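Local coordinates for hypothetical glycoside hydrolase (Parabacteroides distasonis, PDB 3TAW), which is of unknown function but probably belongs among the glycoside-hydrolase-like proteins built as a five-bladed beta-propeller, at residues 10-15 against 285-290; 32-37 against 98-103; 37-42 against 78-83. All blocks are in the same frame, centred on the assembly; numbering follows the deposited sequence.

Interaction 1: 10-15 against 285-290; sequences TAWCLD and QALFDV. With EDO (1,2-ethanediol), chain H; EDO (1,2-ethanediol), chain S.
Trp12 has CG between its backbone N and carbonyl carbon (chi1 55°), while Leu287 has CG anti to its backbone N (chi1 -172°). The two side chains lie alongside each other, pointing opposite ways. Leu287 CD2 lies over one face of the indole, 3.8 Å from the centroid of the five-membered ring, as a CH-pi contact. Cys13 CB sits on the opposite face, toward the rim. The far end of the indole reaches the strand backbone, with Trp12 CH2 3.6 Å from Gln285 O, near the ring plane.

The polar link is made by the amide of Gln285, at the end of an extended chain. It binds both backbone polar atoms of Leu14. Leu14 N donates to Gln285 OE1 at 2.9 Å, in the carbonyl plane and on a lone pair. Gln285 NE2 donates to Leu14 O at 2.8 Å, from above that carbonyl's plane. Two bonds to one residue fix the rotation of the amide. Thr10 to Cys13 form a type I turn, and Lys352 makes a salt bridge with Asp15 just beyond. The N-terminal segment is thus fastened to strand 281-288, which runs between strands 257-265 and 296-299 in an antiparallel blade of the beta-propeller.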
loop_
_atom_site.group_PDB
_atom_site.type_symbol
_atom_site.label_atom_id
_atom_site.label_comp_id
_atom_site.label_asym_id
_atom_site.label_seq_id
_atom_site.Cartn_x
_atom_site.Cartn_y
_atom_site.Cartn_z
ATOM N N THR A 10 -22.741 4.436 7.341
ATOM C CA THR A 10 -21.426 3.820 7.119
ATOM C C THR A 10 -21.472 2.294 6.951
ATOM O O THR A 10 -20.436 1.645 7.051
ATOM C CB THR A 10 -20.438 4.121 8.270
ATOM O OG1 THR A 10 -20.841 3.409 9.447
ATOM C CG2 THR A 10 -20.342 5.601 8.545
ATOM N N ALA A 11 -22.655 1.723 6.689
ATOM C CA ALA A 11 -22.796 0.278 6.421
ATOM C C ALA A 11 -21.907 -0.219 5.269
ATOM O O ALA A 11 -21.527 -1.381 5.254
ATOM C CB ALA A 11 -24.246 -0.074 6.127
ATOM N N TRP A 12 -21.590 0.665 4.318
ATOM C CA TRP A 12 -20.745 0.330 3.161
ATOM C C TRP A 12 -19.283 0.079 3.515
ATOM O O TRP A 12 -18.557 -0.494 2.698
ATOM C CB TRP A 12 -20.763 1.465 2.110
ATOM C CG TRP A 12 -20.365 2.818 2.664
ATOM C CD1 TRP A 12 -21.211 3.789 3.151
ATOM C CD2 TRP A 12 -19.032 3.349 2.802
ATOM N NE1 TRP A 12 -20.488 4.881 3.574
ATOM C CE2 TRP A 12 -19.153 4.645 3.361
ATOM C CE3 TRP A 12 -17.760 2.869 2.494
ATOM C CZ2 TRP A 12 -18.043 5.446 3.641
ATOM C CZ3 TRP A 12 -16.651 3.684 2.753
ATOM C CH2 TRP A 12 -16.805 4.961 3.312
ATOM N N CYS A 13 -18.829 0.548 4.673
ATOM C CA CYS A 13 -17.392 0.500 4.968
ATOM C C CYS A 13 -16.962 -0.856 5.516
ATOM O O CYS A 13 -17.762 -1.630 6.017
ATOM C CB CYS A 13 -16.970 1.649 5.880
ATOM S SG CYS A 13 -17.244 1.411 7.629
ATOM N N LEU A 14 -15.680 -1.151 5.379
ATOM C CA LEU A 14 -15.136 -2.393 5.913
ATOM C C LEU A 14 -14.557 -2.068 7.286
ATOM O O LEU A 14 -13.383 -1.728 7.437
ATOM C CB LEU A 14 -14.095 -2.990 4.967
ATOM C CG LEU A 14 -13.539 -4.357 5.389
ATOM C CD1 LEU A 14 -14.643 -5.413 5.419
ATOM C CD2 LEU A 14 -12.427 -4.768 4.451
ATOM N N ASP A 15 -15.416 -2.151 8.286
ATOM C CA ASP A 15 -15.026 -1.910 9.666
ATOM C C ASP A 15 -15.154 -3.215 10.452
ATOM O O ASP A 15 -15.148 -4.296 9.864
ATOM C CB ASP A 15 -15.815 -0.720 10.261
ATOM C CG ASP A 15 -17.320 -0.925 10.281
ATOM O OD1 ASP A 15 -17.837 -1.997 9.902
ATOM O OD2 ASP A 15 -17.992 0.054 10.692
ATOM N N GLN A 285 -11.660 5.644 5.111
ATOM C CA GLN A 285 -12.233 4.973 3.945
ATOM C C GLN A 285 -13.067 5.920 3.128
ATOM O O GLN A 285 -13.737 6.791 3.664
ATOM C CB GLN A 285 -13.075 3.739 4.338
ATOM C CG GLN A 285 -12.250 2.701 5.110
ATOM C CD GLN A 285 -12.978 1.424 5.379
ATOM O OE1 GLN A 285 -13.942 1.071 4.679
ATOM N NE2 GLN A 285 -12.488 0.677 6.371
ATOM N N ALA A 286 -12.987 5.760 1.816
ATOM C CA ALA A 286 -13.833 6.478 0.878
ATOM C C ALA A 286 -14.624 5.483 0.045
ATOM O O ALA A 286 -14.236 4.323 -0.080
ATOM C CB ALA A 286 -13.003 7.375 -0.024
ATOM N N LEU A 287 -15.703 5.969 -0.554
ATOM C CA LEU A 287 -16.598 5.180 -1.383
ATOM C C LEU A 287 -16.821 5.927 -2.682
ATOM O O LEU A 287 -17.174 7.113 -2.668
ATOM C CB LEU A 287 -17.935 4.985 -0.678
ATOM C CG LEU A 287 -18.927 4.020 -1.314
ATOM C CD1 LEU A 287 -18.340 2.589 -1.181
ATOM C CD2 LEU A 287 -20.319 4.148 -0.664
ATOM N N PHE A 288 -16.610 5.247 -3.809
ATOM C CA PHE A 288 -16.862 5.831 -5.116
ATOM C C PHE A 288 -17.955 5.077 -5.852
ATOM O O PHE A 288 -18.213 3.894 -5.602
ATOM C CB PHE A 288 -15.590 5.808 -5.977
ATOM C CG PHE A 288 -14.492 6.692 -5.453
ATOM C CD1 PHE A 288 -14.422 8.004 -5.830
ATOM C CD2 PHE A 288 -13.545 6.204 -4.549
ATOM C CE1 PHE A 288 -13.419 8.830 -5.335
ATOM C CE2 PHE A 288 -12.537 7.038 -4.058
ATOM C CZ PHE A 288 -12.494 8.344 -4.454
ATOM N N ASP A 289 -18.611 5.769 -6.759
ATOM C CA ASP A 289 -19.669 5.166 -7.548
ATOM C C ASP A 289 -19.100 4.094 -8.516
ATOM O O ASP A 289 -18.024 4.261 -9.067
ATOM C CB ASP A 289 -20.393 6.255 -8.309
ATOM C CG ASP A 289 -21.538 5.724 -9.133
ATOM O OD1 ASP A 289 -22.621 5.495 -8.533
ATOM O OD2 ASP A 289 -21.345 5.586 -10.368
ATOM N N VAL A 290 -19.825 2.998 -8.706
ATOM C CA VAL A 290 -19.349 1.903 -9.553
ATOM C C VAL A 290 -19.314 2.235 -11.045
ATOM O O VAL A 290 -18.521 1.641 -11.793
ATOM C CB VAL A 290 -20.150 0.599 -9.321
ATOM C CG1 VAL A 290 -20.083 0.191 -7.845
ATOM C CG2 VAL A 290 -21.595 0.749 -9.803
HETATM C C1 EDO H . -23.067 2.104 -6.280
HETATM O O1 EDO H . -22.308 2.967 -7.122
HETATM C C2 EDO H . -23.988 2.901 -5.372
HETATM O O2 EDO H . -24.818 3.734 -6.196
HETATM C C1 EDO S . -18.766 -0.458 -14.465
HETATM O O1 EDO S . -17.833 -1.374 -15.064
HETATM C C2 EDO S . -19.352 -1.062 -13.197
HETATM O O2 EDO S . -18.299 -1.275 -12.245
#

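Interaction 2: 32-37 against 98-103; sequences TKFYCP and TKPAFY. With EDO (1,2-ethanediol), chain N; ACT (acetate ion), chain E.
Phe34 and Lys99 bring their CA atoms to 5.9 Å, and the two segments run 36° apart from end to end, with no direct hydrogen bond between them. Side chains carry the contact, and the Phe34 ring is its centre. Pro100 CG stands over the middle of one ring face, 3.6 Å from the ring centroid, as a CH-pi contact. Pro100 CD lies above the CG side of the same ring. On the opposite face is the backbone N of Cys36, and Phe34 CG takes an off-staggered position (chi1 99°) where the ring lies between the two. The edge of Phe34 points to the face of Tyr103, with the planes at 58° and the centroids 5.7 Å apart. A molecule of 1,2-ethanediol covers the other face of Tyr103.

Pro37 CG comes within 3.9 Å of Tyr103 CE1. An acetate ion lies beside both residues. Tyr103 OH donates to its OXT at 2.6 Å, and its methyl group touches Pro37 CB. At the other end, Thr32 CG2 packs against Thr98 O at 3.3 Å, while Thr32 OG1 bonds to Glu46. One water donates to Lys33 O at 2.8 Å and, weakly, to Thr98 O. Trp45 NE1 also bonds to Thr98 O. Lys99 bends back on its own segment, and NZ donates to Pro100 O at 2.9 Å, nearly in line with the carbonyl bond.

Strand 33-36 pairs with strand 41-44 as a two-stranded antiparallel sheet. Segment 98-103 is the loop that follows strand 95-96. It lies next to strand 81-88, where a classic beta bulge sets Ala101 and Phe102 opposite Leu83. The side chains of Phe34 and Tyr103 both touch Arg82 of that strand.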
loop_
_atom_site.group_PDB
_atom_site.type_symbol
_atom_site.label_atom_id
_atom_site.label_comp_id
_atom_site.label_asym_id
_atom_site.label_seq_id
_atom_site.Cartn_x
_atom_site.Cartn_y
_atom_site.Cartn_z
ATOM N N THR A 32 19.155 -11.015 9.655
ATOM C CA THR A 32 19.341 -11.847 8.482
ATOM C C THR A 32 20.211 -11.222 7.406
ATOM O O THR A 32 20.038 -10.049 7.073
ATOM C CB THR A 32 17.966 -12.105 7.844
ATOM O OG1 THR A 32 16.990 -12.293 8.896
ATOM C CG2 THR A 32 18.032 -13.307 6.952
ATOM N N LYS A 33 21.120 -12.011 6.825
ATOM C CA LYS A 33 21.962 -11.499 5.752
ATOM C C LYS A 33 21.561 -12.064 4.397
ATOM O O LYS A 33 21.117 -13.230 4.292
ATOM C CB LYS A 33 23.417 -11.882 5.984
ATOM C CG LYS A 33 23.989 -11.519 7.344
ATOM C CD LYS A 33 24.089 -10.036 7.563
ATOM C CE LYS A 33 25.207 -9.373 6.732
ATOM N NZ LYS A 33 26.598 -9.639 7.236
ATOM N N PHE A 34 21.759 -11.270 3.357
ATOM C CA PHE A 34 21.720 -11.775 2.005
ATOM C C PHE A 34 22.725 -11.048 1.147
ATOM O O PHE A 34 23.150 -9.932 1.477
ATOM C CB PHE A 34 20.317 -11.721 1.383
ATOM C CG PHE A 34 20.061 -10.537 0.472
ATOM C CD1 PHE A 34 20.101 -9.242 0.953
ATOM C CD2 PHE A 34 19.761 -10.740 -0.867
ATOM C CE1 PHE A 34 19.864 -8.153 0.096
ATOM C CE2 PHE A 34 19.494 -9.663 -1.728
ATOM C CZ PHE A 34 19.547 -8.372 -1.240
ATOM N N TYR A 35 23.088 -11.685 0.044
ATOM C CA TYR A 35 24.055 -11.093 -0.872
ATOM C C TYR A 35 23.354 -10.179 -1.854
ATOM O O TYR A 35 22.615 -10.635 -2.757
ATOM C CB TYR A 35 24.867 -12.139 -1.612
ATOM C CG TYR A 35 25.995 -11.481 -2.366
ATOM C CD1 TYR A 35 27.152 -11.092 -1.709
ATOM C CD2 TYR A 35 25.900 -11.223 -3.731
ATOM C CE1 TYR A 35 28.171 -10.491 -2.389
ATOM C CE2 TYR A 35 26.936 -10.603 -4.427
ATOM C CZ TYR A 35 28.064 -10.229 -3.735
ATOM O OH TYR A 35 29.127 -9.618 -4.380
ATOM N N CYS A 36 23.580 -8.879 -1.651
ATOM C CA CYS A 36 22.933 -7.835 -2.436
ATOM C C CYS A 36 23.638 -7.596 -3.763
ATOM O O CYS A 36 24.839 -7.280 -3.785
ATOM C CB CYS A 36 22.947 -6.540 -1.649
ATOM S SG CYS A 36 22.278 -5.127 -2.595
ATOM N N PRO A 37 22.916 -7.738 -4.887
ATOM C CA PRO A 37 23.543 -7.546 -6.191
ATOM C C PRO A 37 23.776 -6.081 -6.542
ATOM O O PRO A 37 24.517 -5.808 -7.484
ATOM C CB PRO A 37 22.528 -8.166 -7.160
ATOM C CG PRO A 37 21.247 -7.989 -6.507
ATOM C CD PRO A 37 21.485 -8.094 -5.016
ATOM N N THR A 98 14.597 -16.036 4.275
ATOM C CA THR A 98 15.832 -15.371 4.645
ATOM C C THR A 98 16.345 -14.461 3.548
ATOM O O THR A 98 17.162 -13.606 3.819
ATOM C CB THR A 98 16.934 -16.394 5.019
ATOM O OG1 THR A 98 17.146 -17.311 3.932
ATOM C CG2 THR A 98 16.535 -17.142 6.250
ATOM N N LYS A 99 15.934 -14.706 2.306
ATOM C CA LYS A 99 16.281 -13.853 1.176
ATOM C C LYS A 99 15.075 -12.983 0.809
ATOM O O LYS A 99 13.985 -13.498 0.680
ATOM C CB LYS A 99 16.649 -14.717 -0.034
ATOM C CG LYS A 99 17.407 -14.005 -1.098
ATOM C CD LYS A 99 17.652 -14.900 -2.312
ATOM C CE LYS A 99 16.434 -14.969 -3.203
ATOM N NZ LYS A 99 16.171 -13.607 -3.746
ATOM N N PRO A 100 15.285 -11.671 0.608
ATOM C CA PRO A 100 14.177 -10.865 0.095
ATOM C C PRO A 100 13.713 -11.355 -1.290
ATOM O O PRO A 100 14.515 -11.870 -2.091
ATOM C CB PRO A 100 14.749 -9.446 0.039
ATOM C CG PRO A 100 16.254 -9.670 -0.139
ATOM C CD PRO A 100 16.567 -10.930 0.632
ATOM N N ALA A 101 12.417 -11.209 -1.556
ATOM C CA ALA A 101 11.839 -11.655 -2.833
ATOM C C ALA A 101 11.826 -10.562 -3.911
ATOM O O ALA A 101 11.636 -10.868 -5.095
ATOM C CB ALA A 101 10.427 -12.182 -2.609
ATOM N N PHE A 102 12.037 -9.317 -3.497
ATOM C CA PHE A 102 12.055 -8.164 -4.414
ATOM C C PHE A 102 13.017 -7.121 -3.882
ATOM O O PHE A 102 13.065 -6.869 -2.673
ATOM C CB PHE A 102 10.641 -7.602 -4.539
ATOM C CG PHE A 102 10.411 -6.800 -5.778
ATOM C CD1 PHE A 102 10.127 -7.424 -6.977
ATOM C CD2 PHE A 102 10.448 -5.416 -5.747
ATOM C CE1 PHE A 102 9.908 -6.693 -8.138
ATOM C CE2 PHE A 102 10.233 -4.674 -6.910
ATOM C CZ PHE A 102 9.935 -5.311 -8.100
ATOM N N TYR A 103 13.842 -6.577 -4.770
ATOM C CA TYR A 103 14.962 -5.730 -4.349
ATOM C C TYR A 103 15.589 -5.033 -5.548
ATOM O O TYR A 103 15.409 -5.465 -6.693
ATOM C CB TYR A 103 16.034 -6.597 -3.637
ATOM C CG TYR A 103 16.314 -7.871 -4.367
ATOM C CD1 TYR A 103 17.233 -7.911 -5.396
ATOM C CD2 TYR A 103 15.609 -9.044 -4.056
ATOM C CE1 TYR A 103 17.481 -9.089 -6.096
ATOM C CE2 TYR A 103 15.830 -10.202 -4.740
ATOM C CZ TYR A 103 16.775 -10.223 -5.772
ATOM O OH TYR A 103 17.004 -11.380 -6.482
HETATM C C1 EDO N . 14.065 -9.793 -7.908
HETATM O O1 EDO N . 12.897 -9.990 -8.703
HETATM C C2 EDO N . 14.477 -8.346 -8.058
HETATM O O2 EDO N . 13.490 -7.489 -7.466
HETATM C C ACT E . 20.134 -11.506 -7.773
HETATM O O ACT E . 20.282 -11.793 -6.549
HETATM O OXT ACT E . 18.954 -11.467 -8.233
HETATM C CH3 ACT E . 21.305 -11.216 -8.670
HETATM O O HOH W 1 19.806 -14.896 2.433
#

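Interaction 3: 37-42 against 78-83; sequences PMREDS and SRTSRL
Met38, a selenomethionine in the crystal, meets Thr80 tip to tip. Its CE lies 3.7 Å from Thr80 OG1 and 3.9 Å from Thr80 CG2. A turn at chi3 (79°) swings CE out of the otherwise extended chain. Thr80 CG2 in turn stands over the centre of the Arg82 guanidinium, 3.5 Å above its plane.

The polar part of the contact runs through one water. It donates to Thr80 OG1 at 2.7 Å and accepts from Arg82 NH2 at 3.0 Å. It also accepts from Arg39 NE at 2.9 Å. Arg39 has two modelled conformers, so its contacts here hold for the one given. In that conformer Arg39 NE and Arg82 NH2 are 4.8 Å apart, and the water may ease the repulsion of these like charges.

Further out, Asp70 and Pro115 hold these groups. Arg82 NH1 makes a salt bridge to Asp70, which probably offsets the charge of Arg82. Thr80 OG1 bonds to Pro115 O.

Residues 37-40 form the turn between strands 33-36 and 41-44, with Glu40 and Asp41 facing Cys36 in a G1 bulge. The turn leans on the start of strand 81-88, which pairs with strand 61-69 in its blade.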
loop_
_atom_site.group_PDB
_atom_site.type_symbol
_atom_site.label_atom_id
_atom_site.label_comp_id
_atom_site.label_asym_id
_atom_site.label_seq_id
_atom_site.Cartn_x
_atom_site.Cartn_y
_atom_site.Cartn_z
ATOM N N PRO A 37 22.916 -7.738 -4.887
ATOM C CA PRO A 37 23.543 -7.546 -6.191
ATOM C C PRO A 37 23.776 -6.081 -6.542
ATOM O O PRO A 37 24.517 -5.808 -7.484
ATOM C CB PRO A 37 22.528 -8.166 -7.160
ATOM C CG PRO A 37 21.247 -7.989 -6.507
ATOM C CD PRO A 37 21.485 -8.094 -5.016
HETATM N N MSE A 38 23.122 -5.166 -5.822
HETATM C CA MSE A 38 23.325 -3.723 -6.008
HETATM C C MSE A 38 24.642 -3.304 -5.351
HETATM O O MSE A 38 25.461 -2.622 -5.983
HETATM C CB MSE A 38 22.144 -2.919 -5.432
HETATM C CG MSE A 38 22.304 -1.397 -5.519
HETATM SE SE MSE A 38 20.887 -0.442 -4.648
HETATM C CE MSE A 38 21.465 -0.590 -2.840
ATOM N N ARG A 39 24.826 -3.703 -4.088
ATOM C CA ARG A 39 26.034 -3.413 -3.306
ATOM C C ARG A 39 27.184 -4.371 -3.641
ATOM O O ARG A 39 28.363 -4.057 -3.411
ATOM C CB ARG A 39 25.730 -3.525 -1.797
ATOM C CG ARG A 39 24.588 -2.635 -1.260
ATOM C CD ARG A 39 24.995 -1.182 -1.222
ATOM N NE ARG A 39 24.078 -0.336 -0.457
ATOM C CZ ARG A 39 24.050 0.993 -0.568
ATOM N NH1 ARG A 39 24.870 1.597 -1.410
ATOM N NH2 ARG A 39 23.191 1.721 0.138
ATOM N N GLU A 40 26.842 -5.552 -4.178
ATOM C CA GLU A 40 27.810 -6.656 -4.324
ATOM C C GLU A 40 28.472 -6.919 -2.973
ATOM O O GLU A 40 29.700 -6.926 -2.816
ATOM C CB GLU A 40 28.816 -6.421 -5.467
ATOM C CG GLU A 40 28.064 -6.356 -6.809
ATOM C CD GLU A 40 28.907 -6.277 -8.042
ATOM O OE1 GLU A 40 30.142 -6.083 -7.954
ATOM O OE2 GLU A 40 28.298 -6.407 -9.140
ATOM N N ASP A 41 27.617 -7.189 -2.000
ATOM C CA ASP A 41 28.046 -7.350 -0.621
ATOM C C ASP A 41 26.961 -8.036 0.172
ATOM O O ASP A 41 25.769 -7.849 -0.103
ATOM C CB ASP A 41 28.325 -5.965 0.001
ATOM C CG ASP A 41 29.022 -6.055 1.347
ATOM O OD1 ASP A 41 29.837 -6.979 1.521
ATOM O OD2 ASP A 41 28.786 -5.163 2.199
ATOM N N SER A 42 27.336 -8.801 1.191
ATOM C CA SER A 42 26.334 -9.332 2.108
ATOM C C SER A 42 25.819 -8.212 3.018
ATOM O O SER A 42 26.621 -7.500 3.671
ATOM C CB SER A 42 26.890 -10.468 2.941
ATOM O OG SER A 42 25.931 -10.915 3.882
ATOM N N SER A 78 16.421 7.346 4.055
ATOM C CA SER A 78 17.884 7.437 3.959
ATOM C C SER A 78 18.597 6.112 3.639
ATOM O O SER A 78 19.811 6.110 3.412
ATOM C CB SER A 78 18.453 7.966 5.285
ATOM O OG SER A 78 18.193 7.023 6.332
ATOM N N ARG A 79 17.865 4.994 3.651
ATOM C CA ARG A 79 18.494 3.657 3.605
ATOM C C ARG A 79 18.006 2.889 2.365
ATOM O O ARG A 79 17.649 3.522 1.379
ATOM C CB ARG A 79 18.257 2.911 4.925
ATOM C CG ARG A 79 16.825 2.783 5.396
ATOM C CD ARG A 79 16.389 3.928 6.366
ATOM N NE ARG A 79 17.131 3.803 7.613
ATOM C CZ ARG A 79 16.757 3.096 8.679
ATOM N NH1 ARG A 79 15.574 2.456 8.749
ATOM N NH2 ARG A 79 17.581 3.032 9.706
ATOM N N THR A 80 18.061 1.558 2.371
ATOM C CA THR A 80 17.613 0.782 1.220
ATOM C C THR A 80 16.449 -0.091 1.639
ATOM O O THR A 80 16.547 -0.835 2.624
ATOM C CB THR A 80 18.732 -0.094 0.613
ATOM O OG1 THR A 80 19.847 0.733 0.260
ATOM C CG2 THR A 80 18.233 -0.846 -0.646
ATOM N N SER A 81 15.359 -0.014 0.869
ATOM C CA SER A 81 14.172 -0.841 1.087
ATOM C C SER A 81 14.176 -2.021 0.126
ATOM O O SER A 81 14.562 -1.884 -1.034
ATOM C CB SER A 81 12.892 -0.020 0.871
ATOM O OG SER A 81 12.724 0.975 1.880
ATOM N N ARG A 82 13.816 -3.183 0.653
ATOM C CA ARG A 82 13.685 -4.433 -0.076
ATOM C C ARG A 82 12.426 -5.118 0.478
ATOM O O ARG A 82 11.966 -4.784 1.583
ATOM C CB ARG A 82 14.933 -5.309 0.132
ATOM C CG ARG A 82 16.216 -4.634 -0.338
ATOM C CD ARG A 82 17.442 -5.508 -0.111
ATOM N NE ARG A 82 18.687 -4.869 -0.516
ATOM C CZ ARG A 82 19.427 -4.071 0.256
ATOM N NH1 ARG A 82 19.040 -3.727 1.478
ATOM N NH2 ARG A 82 20.570 -3.575 -0.206
ATOM N N LEU A 83 11.847 -6.045 -0.283
ATOM C CA LEU A 83 10.644 -6.705 0.150
ATOM C C LEU A 83 10.902 -8.130 0.595
ATOM O O LEU A 83 11.448 -8.941 -0.159
ATOM C CB LEU A 83 9.613 -6.734 -0.987
ATOM C CG LEU A 83 9.304 -5.404 -1.652
ATOM C CD1 LEU A 83 8.191 -5.556 -2.661
ATOM C CD2 LEU A 83 9.012 -4.255 -0.625
HETATM O O HOH W 2 21.714 -1.126 1.025
#

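In the fold
Interactions 2 and 3 are neighbours, with centres about 8 Å apart. They share Pro37 and bring the hairpin 33-36/41-44 against strand 81-88 and the loop at 98-103. Leu83 joins them through backbone bonds to Ala101 and Phe102. Interaction 2 is mainly aromatic and proline packing, whereas interaction 3 is smaller and relies on a water between polar side chains. Interaction 1 is on the opposite side of the chain's centre, about 38 Å from interaction 2 between centres. It is a buried contact, whereas the other two are partly buried, and its segments are joined by two direct hydrogen bonds. It belongs to a different blade, that of strand 281-288.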